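Local coordinates for protein nuclease NucT (Helicobacter pylori, PDB 6EHI) that is a nuclease with a PLD-like domain, built on a mixed beta sheet with helices packed against both of its faces, at residues Asp18-Leu23 against Phe41-Ile46; Gly26-Arg31 against Ala47-Ser52; Gln61-Tyr66 against Glu157-Phe162. The protein carries 1 engineered substitution. One frame throughout, in Å; residues are numbered along the deposited sequence.

Interaction 1: residues Asp18-Leu23 against Phe41-Ile46; sequences DALNSL and FTHRDI
L20 and I46 bury the most surface here, and L20 spreads its two methyls over different partners. CG lies anti to the backbone N (chi1 -176°), a rotamer that carries the fork across from helix 16-28 toward the start of helix 44-54. There CD1 of L20 meets CD1 of I46 at 3.8 Å and also brushes its CG1, while CD2 of L20 comes within 3.8 Å of NE2 of H43, approaching the imidazole obliquely. One turn on, L23 adds a lighter contact: its CD2 lies 4.1 Å from CD1 of I46, and the two side chains run roughly at right angles. The end of I46 thus receives one methyl from each leucine, an apolar meeting of methyls.

H43 is the N-cap residue of helix 44-54; ND1 accepts a weak bond from D45 N at 3.3 Å, bent to 133° at the donor hydrogen, and D45 N lies in the ring plane. CG1 of I46 sits 3.9 Å above one face of the imidazole, offset toward its rim, which probably restricts the ring's rotation. Beside it, D45 forms a salt bridge with R48 one turn further along.

This buried junction joins two successive helices of the PLD-like fold, linked in sequence through strand 33-38. F129 of helix 126-130 covers L20 and L23, and W124 packs on L23 and I46 while bonding to the backbone of H43. Behind L23 stands F118 of strand 116-120, and A19 rests on F10 and L12 of strand 7-12.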
# COMPACT_ATOMS: atom_id res chain seq x y z
N ASP A 18 -12.77 2.56 11.76
CA ASP A 18 -12.79 1.09 11.80
C ASP A 18 -11.43 0.51 11.40
O ASP A 18 -11.04 -0.54 11.94
CB ASP A 18 -13.85 0.48 10.87
CG ASP A 18 -15.26 0.70 11.32
OD1 ASP A 18 -15.44 1.17 12.50
OD2 ASP A 18 -16.16 0.41 10.47
N ALA A 19 -10.78 1.14 10.40
CA ALA A 19 -9.42 0.74 9.98
C ALA A 19 -8.39 0.85 11.10
O ALA A 19 -7.66 -0.13 11.41
CB ALA A 19 -8.99 1.52 8.77
N LEU A 20 -8.35 2.03 11.73
CA LEU A 20 -7.41 2.25 12.82
C LEU A 20 -7.68 1.26 13.91
O LEU A 20 -6.73 0.54 14.37
CB LEU A 20 -7.42 3.69 13.30
CG LEU A 20 -6.43 4.08 14.36
CD1 LEU A 20 -5.02 3.77 13.90
CD2 LEU A 20 -6.60 5.55 14.73
N ASN A 21 -8.95 1.16 14.31
CA ASN A 21 -9.33 0.32 15.43
C ASN A 21 -8.98 -1.14 15.12
O ASN A 21 -8.56 -1.85 16.02
CB ASN A 21 -10.87 0.48 15.79
CG ASN A 21 -11.25 1.85 16.40
OD1 ASN A 21 -10.44 2.60 16.90
ND2 ASN A 21 -12.55 2.15 16.36
N SER A 22 -9.13 -1.62 13.87
CA SER A 22 -8.78 -2.99 13.50
C SER A 22 -7.28 -3.24 13.74
O SER A 22 -6.86 -4.30 14.21
CB SER A 22 -9.09 -3.28 12.03
OG SER A 22 -8.82 -4.63 11.63
N LEU A 23 -6.48 -2.31 13.25
CA LEU A 23 -5.03 -2.43 13.29
C LEU A 23 -4.59 -2.39 14.76
O LEU A 23 -3.77 -3.17 15.19
CB LEU A 23 -4.38 -1.24 12.54
CG LEU A 23 -2.84 -1.21 12.56
CD1 LEU A 23 -2.34 -2.52 11.99
CD2 LEU A 23 -2.31 -0.03 11.78
N PHE A 41 6.03 6.03 10.11
CA PHE A 41 5.31 5.64 11.27
C PHE A 41 5.50 6.77 12.31
O PHE A 41 6.49 6.85 13.02
CB PHE A 41 5.82 4.28 11.75
CG PHE A 41 5.21 3.75 13.00
CD1 PHE A 41 4.11 4.37 13.65
CD2 PHE A 41 5.80 2.68 13.62
CE1 PHE A 41 3.59 3.87 14.84
CE2 PHE A 41 5.33 2.15 14.83
CZ PHE A 41 4.16 2.70 15.42
N THR A 42 4.50 7.62 12.37
CA THR A 42 4.50 8.79 13.23
C THR A 42 3.31 8.80 14.21
O THR A 42 3.29 9.59 15.13
CB THR A 42 4.50 10.08 12.39
OG1 THR A 42 3.28 10.10 11.63
CG2 THR A 42 5.74 10.23 11.46
N HIS A 43 2.34 7.93 14.02
CA HIS A 43 1.11 7.87 14.77
C HIS A 43 1.36 7.36 16.17
O HIS A 43 1.51 6.12 16.42
CB HIS A 43 0.12 6.97 14.01
CG HIS A 43 -1.28 7.19 14.42
ND1 HIS A 43 -1.68 7.25 15.74
CD2 HIS A 43 -2.38 7.47 13.68
CE1 HIS A 43 -2.99 7.48 15.78
NE2 HIS A 43 -3.44 7.57 14.55
N ARG A 44 1.32 8.29 17.13
CA ARG A 44 1.62 7.97 18.53
C ARG A 44 0.69 6.98 19.24
O ARG A 44 1.12 6.29 20.18
CB ARG A 44 1.76 9.28 19.36
CG ARG A 44 3.07 10.00 19.02
CD ARG A 44 3.29 11.35 19.72
NE ARG A 44 3.73 11.23 21.12
CZ ARG A 44 3.01 11.53 22.24
NH1 ARG A 44 1.72 11.95 22.22
NH2 ARG A 44 3.60 11.36 23.42
N ASP A 45 -0.56 6.94 18.84
CA ASP A 45 -1.46 5.96 19.43
C ASP A 45 -1.11 4.56 19.00
O ASP A 45 -1.17 3.64 19.83
CB ASP A 45 -2.96 6.24 19.19
CG ASP A 45 -3.44 7.60 19.80
OD1 ASP A 45 -2.85 8.09 20.79
OD2 ASP A 45 -4.41 8.15 19.27
N ILE A 46 -0.67 4.37 17.75
CA ILE A 46 -0.27 3.03 17.35
C ILE A 46 1.03 2.62 18.10
O ILE A 46 1.18 1.45 18.40
CB ILE A 46 -0.02 2.94 15.81
CG1 ILE A 46 -1.32 3.26 15.04
CG2 ILE A 46 0.37 1.53 15.42
CD1 ILE A 46 -1.20 3.47 13.56

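Interaction 2: residues Gly26-Arg31 against Ala47-Ser52; sequences GISSAR and ARAIKS
I27 meets A49 and I50 where the end of helix 16-28 packs beside helix 44-54, two helices that cover the same face of the PLD-like sheet. The branch methyl CG2 of I27 does the touching: anti to the backbone N, it lies 4.0 Å from CG1 of I50 and 3.9 Å from the carbonyl O of A49, with the A49 methyl slightly further off. I46 and V53 of helix 44-54 also pack on I27.

At S28 the backbones draw closest, its CA 5.7 Å from that of A49, a spacing suited to two small side chains. OG of S28 rests 3.7 Å from CB of A49 in plain van der Waals contact. Its hydrogen bond goes back to I24 O in its own helix, which satisfies the hydroxyl beside this apolar neighbour. The carbonyl O of S28 accepts a hydrogen bond from a water, 2.9 Å from the water oxygen, and that water reaches S52 OG through a weak bond, giving a loose polar bridge at the margin.

Beyond S28 the chain turns out of the helix. R56 NH1 bonds to both S28 O and A30 O across this turn, and A30 N donates to I27 O at 3.2 Å.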
# COMPACT_ATOMS: atom_id res chain seq x y z
N GLY A 26 -5.58 -5.51 16.50
CA GLY A 26 -4.76 -6.61 16.05
C GLY A 26 -3.42 -6.63 16.76
O GLY A 26 -2.89 -7.67 17.10
N ILE A 27 -2.82 -5.47 16.93
CA ILE A 27 -1.49 -5.37 17.60
C ILE A 27 -1.65 -5.65 19.10
O ILE A 27 -0.86 -6.40 19.66
CB ILE A 27 -0.85 -3.96 17.40
CG1 ILE A 27 -0.42 -3.79 15.95
CG2 ILE A 27 0.28 -3.69 18.38
CD1 ILE A 27 -0.10 -2.34 15.66
N SER A 28 -2.63 -4.97 19.68
CA SER A 28 -2.92 -4.98 21.10
C SER A 28 -3.24 -6.32 21.63
O SER A 28 -2.70 -6.69 22.67
CB SER A 28 -4.02 -4.03 21.41
OG SER A 28 -3.47 -2.78 21.22
N SER A 29 -4.00 -7.11 20.87
CA SER A 29 -4.37 -8.43 21.33
C SER A 29 -3.39 -9.55 20.92
O SER A 29 -3.70 -10.72 21.11
CB SER A 29 -5.81 -8.72 20.90
OG SER A 29 -6.70 -7.71 21.43
N ALA A 30 -2.25 -9.27 20.28
CA ALA A 30 -1.26 -10.30 19.98
C ALA A 30 -0.87 -11.07 21.24
O ALA A 30 -0.78 -10.54 22.34
CB ALA A 30 0.02 -9.77 19.33
N ARG A 31 -0.71 -12.35 21.06
CA ARG A 31 -0.37 -13.26 22.15
C ARG A 31 1.06 -13.74 22.08
O ARG A 31 1.55 -14.27 23.07
CB ARG A 31 -1.28 -14.51 22.10
CG ARG A 31 -2.74 -14.18 21.98
CD ARG A 31 -3.62 -15.41 22.09
NE ARG A 31 -5.02 -14.97 22.20
CZ ARG A 31 -6.08 -15.78 22.33
NH1 ARG A 31 -5.95 -17.11 22.38
NH2 ARG A 31 -7.29 -15.23 22.42
N ALA A 47 1.95 3.54 18.26
CA ALA A 47 3.17 3.27 19.02
C ALA A 47 2.81 2.86 20.47
O ALA A 47 3.41 1.96 21.03
CB ALA A 47 4.13 4.44 19.02
N ARG A 48 1.86 3.56 21.06
CA ARG A 48 1.48 3.21 22.46
C ARG A 48 0.91 1.82 22.48
O ARG A 48 1.16 1.11 23.39
CB ARG A 48 0.55 4.28 23.07
CG ARG A 48 1.35 5.45 23.56
CD ARG A 48 0.55 6.37 24.48
NE ARG A 48 -0.25 7.27 23.65
CZ ARG A 48 0.22 8.40 23.12
NH1 ARG A 48 1.49 8.76 23.31
NH2 ARG A 48 -0.57 9.13 22.32
N ALA A 49 0.22 1.41 21.43
CA ALA A 49 -0.36 0.08 21.34
C ALA A 49 0.72 -0.98 21.26
O ALA A 49 0.63 -2.05 21.92
CB ALA A 49 -1.31 -0.03 20.14
N ILE A 50 1.79 -0.69 20.51
CA ILE A 50 2.99 -1.53 20.50
C ILE A 50 3.65 -1.65 21.88
O ILE A 50 3.87 -2.79 22.35
CB ILE A 50 3.99 -1.08 19.42
CG1 ILE A 50 3.43 -1.31 18.03
CG2 ILE A 50 5.29 -1.79 19.57
CD1 ILE A 50 4.18 -0.52 16.95
N LYS A 51 3.89 -0.51 22.53
CA LYS A 51 4.42 -0.50 23.91
C LYS A 51 3.55 -1.37 24.85
O LYS A 51 4.05 -2.15 25.67
CB LYS A 51 4.53 0.93 24.46
CG LYS A 51 5.69 1.72 23.88
CD LYS A 51 5.78 3.11 24.49
CE LYS A 51 7.17 3.75 24.40
NZ LYS A 51 7.53 4.54 25.64
N SER A 52 2.23 -1.26 24.67
CA SER A 52 1.28 -1.92 25.54
C SER A 52 1.43 -3.44 25.40
O SER A 52 1.49 -4.17 26.36
CB SER A 52 -0.16 -1.50 25.17
OG SER A 52 -1.08 -2.12 26.06
O HOH W 1 -1.74 -5.13 24.87

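Interaction 3: residues Gln61-Tyr66 against Glu157-Phe162; sequences QIIYDY and ESCVGF
I63 and C159 touch near one edge of the PLD-like sheet, where the C-terminal residues run alongside strand 86-91 as the outermost strand. CG2 of I63 lies 4.3 Å from CB of C159; the cysteine is modelled in two conformations, so this light contact describes one of them. The second meeting point is Y66, just past the end of strand 59-65. With CG anti to the backbone N (chi1 179°), the side chain extends away from its own backbone and carries the ring toward V160, where CD2 of Y66 stands 4.3 Å from CG2 of V160. The valine methyl comes to the ring's edge, near its plane. No hydrogen bond crosses between the two segments, and both contacts are loose.

What positions them lies around this first shell. C159 forms a disulfide with C89 of strand 86-91, which runs between 59-65 and the short, weakly bonded C-terminal strand 160-161 and so ties the tail to the sheet, while I63 packs on C89 and L91 and on Y152 and M155 of helix 142-158, which covers this face. The Y66 ring is stacked with H70 and has K92 as a cation-pi partner. Just before it, D65 is the N-cap of helix 66-69, its OD2 accepting from S68 N.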
# COMPACT_ATOMS: atom_id res chain seq x y z
N GLN A 61 9.07 -6.63 16.44
CA GLN A 61 10.16 -6.29 15.52
C GLN A 61 9.59 -5.27 14.51
O GLN A 61 8.47 -5.43 14.05
CB GLN A 61 10.58 -7.51 14.77
CG GLN A 61 11.24 -8.52 15.71
CD GLN A 61 11.51 -9.86 15.06
OE1 GLN A 61 10.63 -10.41 14.37
NE2 GLN A 61 12.75 -10.37 15.22
N ILE A 62 10.31 -4.19 14.29
CA ILE A 62 9.85 -3.11 13.39
C ILE A 62 10.96 -2.74 12.46
O ILE A 62 12.01 -2.34 12.95
CB ILE A 62 9.45 -1.89 14.22
CG1 ILE A 62 8.56 -2.32 15.39
CG2 ILE A 62 8.71 -0.87 13.33
CD1 ILE A 62 8.11 -1.17 16.24
N ILE A 63 10.81 -2.97 11.16
CA ILE A 63 11.73 -2.48 10.09
C ILE A 63 11.17 -1.16 9.57
O ILE A 63 10.03 -1.14 9.07
CB ILE A 63 11.85 -3.50 8.93
CG1 ILE A 63 12.20 -4.90 9.47
CG2 ILE A 63 12.76 -2.94 7.88
CD1 ILE A 63 12.22 -6.05 8.46
N TYR A 64 11.88 -0.04 9.77
CA TYR A 64 11.53 1.27 9.22
C TYR A 64 12.29 1.60 7.95
O TYR A 64 13.53 1.28 7.81
CB TYR A 64 11.89 2.30 10.23
CG TYR A 64 11.16 2.41 11.55
CD1 TYR A 64 11.40 1.50 12.64
CD2 TYR A 64 10.13 3.36 11.72
CE1 TYR A 64 10.76 1.64 13.85
CE2 TYR A 64 9.47 3.47 12.92
CZ TYR A 64 9.77 2.62 13.98
OH TYR A 64 9.10 2.70 15.18
N ASP A 65 11.70 2.33 7.00
CA ASP A 65 12.51 2.90 5.90
C ASP A 65 13.72 3.74 6.43
O ASP A 65 13.56 4.58 7.35
CB ASP A 65 11.67 3.73 4.94
CG ASP A 65 12.49 4.47 3.89
OD1 ASP A 65 12.92 3.80 2.97
OD2 ASP A 65 12.70 5.73 4.00
N TYR A 66 14.88 3.51 5.82
CA TYR A 66 16.13 4.15 6.30
C TYR A 66 16.08 5.66 6.11
O TYR A 66 16.16 6.42 7.07
CB TYR A 66 17.36 3.52 5.54
CG TYR A 66 18.65 4.15 5.99
CD1 TYR A 66 19.05 5.40 5.52
CD2 TYR A 66 19.38 3.56 7.00
CE1 TYR A 66 20.21 5.98 6.01
CE2 TYR A 66 20.53 4.13 7.49
CZ TYR A 66 20.91 5.34 7.01
OH TYR A 66 22.07 5.92 7.51
N GLU A 157 17.26 -9.71 8.01
CA GLU A 157 18.74 -9.93 7.83
C GLU A 157 19.47 -8.90 7.05
O GLU A 157 20.71 -8.88 7.10
CB GLU A 157 19.07 -11.29 7.18
CG GLU A 157 19.08 -12.53 8.05
CD GLU A 157 18.86 -13.81 7.23
OE1 GLU A 157 19.48 -13.97 6.16
OE2 GLU A 157 18.07 -14.66 7.68
N SER A 158 18.76 -8.06 6.25
CA SER A 158 19.36 -6.93 5.59
C SER A 158 19.28 -5.59 6.31
O SER A 158 19.92 -4.66 5.88
CB SER A 158 18.76 -6.81 4.16
OG SER A 158 18.75 -8.10 3.51
N CYS A 159 18.42 -5.46 7.36
CA CYS A 159 18.23 -4.17 8.05
C CYS A 159 19.36 -3.89 9.04
O CYS A 159 19.96 -4.82 9.61
CB CYS A 159 16.84 -4.08 8.75
SG CYS A 159 16.54 -5.03 10.27
N VAL A 160 19.56 -2.61 9.27
CA VAL A 160 20.70 -2.15 10.07
C VAL A 160 20.26 -1.44 11.28
O VAL A 160 19.11 -0.97 11.38
CB VAL A 160 21.64 -1.27 9.25
CG1 VAL A 160 22.11 -2.00 8.04
CG2 VAL A 160 21.05 0.13 8.94
N GLY A 161 21.13 -1.40 12.29
CA GLY A 161 20.74 -0.81 13.60
C GLY A 161 20.37 0.64 13.56
O GLY A 161 20.73 1.36 12.63
N PHE A 162 19.55 1.05 14.54
CA PHE A 162 19.19 2.41 14.66
C PHE A 162 20.25 3.04 15.55
O PHE A 162 20.16 2.90 16.79
CB PHE A 162 17.79 2.57 15.26
CG PHE A 162 17.47 3.97 15.60
CD1 PHE A 162 17.56 4.96 14.65
CD2 PHE A 162 17.09 4.30 16.87
CE1 PHE A 162 17.29 6.26 14.97
CE2 PHE A 162 16.83 5.60 17.21
CZ PHE A 162 16.93 6.59 16.25

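Interactions 1 and 2 are two stations along the same pair of helices, 16-28 and 44-54, and both are buried; they merge where I46 CG2 packs 3.9 Å from I27 CD1. Interaction 1 joins leucine and isoleucine methyls to an N-cap imidazole, whereas interaction 2 pairs isoleucines and small side chains, with a weak water bridge at its margin. Interaction 3 belongs to the other face and the edge of the sheet, is only partly buried, and includes a cysteine of the C89-C159 disulfide, with lighter packing. Strand 59-65 connects the faces: I62 CD1 meets I50 CD1 of interaction 2 at 4.0 Å, while its neighbour I63 faces helix 142-158.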